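Local coordinates for SnoaL-like domain protein (Mycobacterium hassiacum, PDB 6P44) that probably catalyses the isomerisation of ketosteroids as a steroid delta-isomerase, shifting a double bond within the steroid, at residues E25-Y30 against A50-Y55. The protein carries 1 engineered substitution. Residues are numbered along the deposited sequence; the frame is centred on the assembly and turned at random.
Sequences EIAALY and AIRGFY
Ile26 lays its CG2 methyl over the centre of the Tyr55 ring, 3.6 Å from the ring centroid and only 9° off the ring normal, a CH-pi contact. This is where helix 23-29 meets helix 48-54 in the NTF2-like (SnoaL) fold, whose helices pack against a curved sheet. The methyl reaches the ring because CG2 stands anti to the backbone N of Ile26, with CG1 beside that N (chi1 -69°). Ile51 answers from the other helix in the same conformation: its CG2 sits over one face of the Tyr30 ring, 4.1 Å from the centroid and offset toward the rim, while its CD1 also packs near Tyr30 CD1. The two CG2 methyls thus play reciprocal parts, each covering one tyrosine's face and lying in plane at the edge of the other tyrosine. Between them the rings converge until Tyr30 CE2 and Tyr55 CE2 are 3.8 Å apart, and the hydroxyls meet tip to tip in a hydrogen bond, Tyr30 OH to Tyr55 OH, at 2.8 Å. Tyr55 OH also hydrogen-bonds Tyr14 OH, its strongest polar partner, and Tyr14 lines the 3,4-dinitrophenol pocket, so the three hydroxyls form a chain leading to the ligand, consistent with the tyrosine network of related ketosteroid isomerases. Met111 of strand 108-121 touches both tyrosines. The helix backbones come nearest at Ala27 and Arg52, with CA atoms 5.2 Å apart. There the arginine, its guanidinium paired with Asp24 and Glu59, bends at chi2 (56°), and Ala27 CB rests against its aliphatic part, 3.8 Å from Arg52 CB and 4.0 Å from Arg52 CD.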
loop_
_atom_site.group_PDB
_atom_site.type_symbol
_atom_site.label_atom_id
_atom_site.label_comp_id
_atom_site.label_asym_id
_atom_site.label_seq_id
_atom_site.Cartn_x
_atom_site.Cartn_y
_atom_site.Cartn_z
ATOM N N GLU B 25 5.190 -14.443 -18.626
ATOM C CA GLU B 25 3.787 -14.357 -18.241
ATOM C C GLU B 25 3.539 -13.206 -17.271
ATOM O O GLU B 25 2.460 -12.602 -17.290
ATOM C CB GLU B 25 3.334 -15.694 -17.646
ATOM C CG GLU B 25 3.149 -16.824 -18.670
ATOM C CD GLU B 25 4.442 -17.239 -19.359
ATOM O OE1 GLU B 25 5.530 -16.792 -18.934
ATOM O OE2 GLU B 25 4.368 -18.018 -20.333
ATOM N N ILE B 26 4.512 -12.888 -16.417
ATOM C CA ILE B 26 4.378 -11.721 -15.552
ATOM C C ILE B 26 4.313 -10.465 -16.398
ATOM O O ILE B 26 3.437 -9.617 -16.222
ATOM C CB ILE B 26 5.558 -11.643 -14.570
ATOM C CG1 ILE B 26 5.481 -12.775 -13.539
ATOM C CG2 ILE B 26 5.551 -10.283 -13.892
ATOM C CD1 ILE B 26 6.734 -12.935 -12.704
ATOM N N ALA B 27 5.279 -10.309 -17.304
ATOM C CA ALA B 27 5.360 -9.075 -18.071
ATOM C C ALA B 27 4.102 -8.845 -18.887
ATOM O O ALA B 27 3.696 -7.698 -19.086
ATOM C CB ALA B 27 6.593 -9.091 -18.974
ATOM N N ALA B 28 3.462 -9.919 -19.352
ATOM C CA ALA B 28 2.262 -9.768 -20.157
ATOM C C ALA B 28 1.090 -9.214 -19.358
ATOM O O ALA B 28 0.129 -8.718 -19.955
ATOM C CB ALA B 28 1.888 -11.121 -20.769
ATOM N N LEU B 29 1.136 -9.298 -18.029
ATOM C CA LEU B 29 0.082 -8.708 -17.214
ATOM C C LEU B 29 0.186 -7.193 -17.140
ATOM O O LEU B 29 -0.804 -6.529 -16.807
ATOM C CB LEU B 29 0.129 -9.264 -15.788
ATOM C CG LEU B 29 -0.107 -10.765 -15.656
ATOM C CD1 LEU B 29 -0.022 -11.148 -14.201
ATOM C CD2 LEU B 29 -1.465 -11.158 -16.229
ATOM N N TYR B 30 1.361 -6.641 -17.408
ATOM C CA TYR B 30 1.591 -5.215 -17.272
ATOM C C TYR B 30 1.249 -4.484 -18.561
ATOM O O TYR B 30 1.376 -5.026 -19.662
ATOM C CB TYR B 30 3.050 -4.950 -16.926
ATOM C CG TYR B 30 3.408 -5.203 -15.472
ATOM C CD1 TYR B 30 3.278 -4.189 -14.539
ATOM C CD2 TYR B 30 3.908 -6.429 -15.050
ATOM C CE1 TYR B 30 3.642 -4.371 -13.223
ATOM C CE2 TYR B 30 4.284 -6.625 -13.718
ATOM C CZ TYR B 30 4.130 -5.589 -12.809
ATOM O OH TYR B 30 4.478 -5.712 -11.483
ATOM N N ALA B 50 11.544 -2.932 -19.984
ATOM C CA ALA B 50 12.314 -2.804 -18.746
ATOM C C ALA B 50 11.759 -3.709 -17.652
ATOM O O ALA B 50 12.515 -4.297 -16.871
ATOM C CB ALA B 50 12.306 -1.353 -18.274
ATOM N N ILE B 51 10.438 -3.826 -17.578
ATOM C CA ILE B 51 9.811 -4.685 -16.579
ATOM C C ILE B 51 10.151 -6.151 -16.837
ATOM O O ILE B 51 10.498 -6.887 -15.908
ATOM C CB ILE B 51 8.300 -4.412 -16.535
ATOM C CG1 ILE B 51 8.051 -3.019 -15.951
ATOM C CG2 ILE B 51 7.582 -5.486 -15.732
ATOM C CD1 ILE B 51 6.629 -2.495 -16.126
ATOM N N ARG B 52 10.077 -6.596 -18.095
ATOM C CA ARG B 52 10.456 -7.975 -18.381
ATOM C C ARG B 52 11.905 -8.239 -17.978
ATOM O O ARG B 52 12.228 -9.293 -17.415
ATOM C CB ARG B 52 10.221 -8.295 -19.857
ATOM C CG ARG B 52 10.738 -9.654 -20.287
ATOM C CD ARG B 52 10.163 -10.796 -19.462
ATOM N NE ARG B 52 10.699 -12.088 -19.887
ATOM C CZ ARG B 52 11.906 -12.547 -19.561
ATOM N NH1 ARG B 52 12.733 -11.828 -18.801
ATOM N NH2 ARG B 52 12.293 -13.728 -20.011
ATOM N N GLY B 53 12.800 -7.295 -18.259
ATOM C CA GLY B 53 14.187 -7.494 -17.868
ATOM C C GLY B 53 14.332 -7.604 -16.365
ATOM O O GLY B 53 15.082 -8.443 -15.855
ATOM N N PHE B 54 13.621 -6.745 -15.632
ATOM C CA PHE B 54 13.669 -6.778 -14.171
ATOM C C PHE B 54 13.306 -8.158 -13.641
ATOM O O PHE B 54 13.998 -8.707 -12.775
ATOM C CB PHE B 54 12.713 -5.724 -13.609
ATOM C CG PHE B 54 12.534 -5.798 -12.112
ATOM C CD1 PHE B 54 13.470 -5.225 -11.262
ATOM C CD2 PHE B 54 11.443 -6.447 -11.555
ATOM C CE1 PHE B 54 13.316 -5.293 -9.885
ATOM C CE2 PHE B 54 11.285 -6.517 -10.181
ATOM C CZ PHE B 54 12.226 -5.938 -9.344
ATOM N N TYR B 55 12.213 -8.730 -14.143
ATOM C CA TYR B 55 11.748 -10.016 -13.650
ATOM C C TYR B 55 12.549 -11.194 -14.195
ATOM O O TYR B 55 12.269 -12.338 -13.823
ATOM C CB TYR B 55 10.272 -10.194 -13.992
ATOM C CG TYR B 55 9.318 -9.435 -13.102
ATOM C CD1 TYR B 55 9.015 -9.888 -11.826
ATOM C CD2 TYR B 55 8.683 -8.291 -13.556
ATOM C CE1 TYR B 55 8.125 -9.203 -11.015
ATOM C CE2 TYR B 55 7.793 -7.599 -12.747
ATOM C CZ TYR B 55 7.511 -8.072 -11.496
ATOM O OH TYR B 55 6.620 -7.390 -10.714
#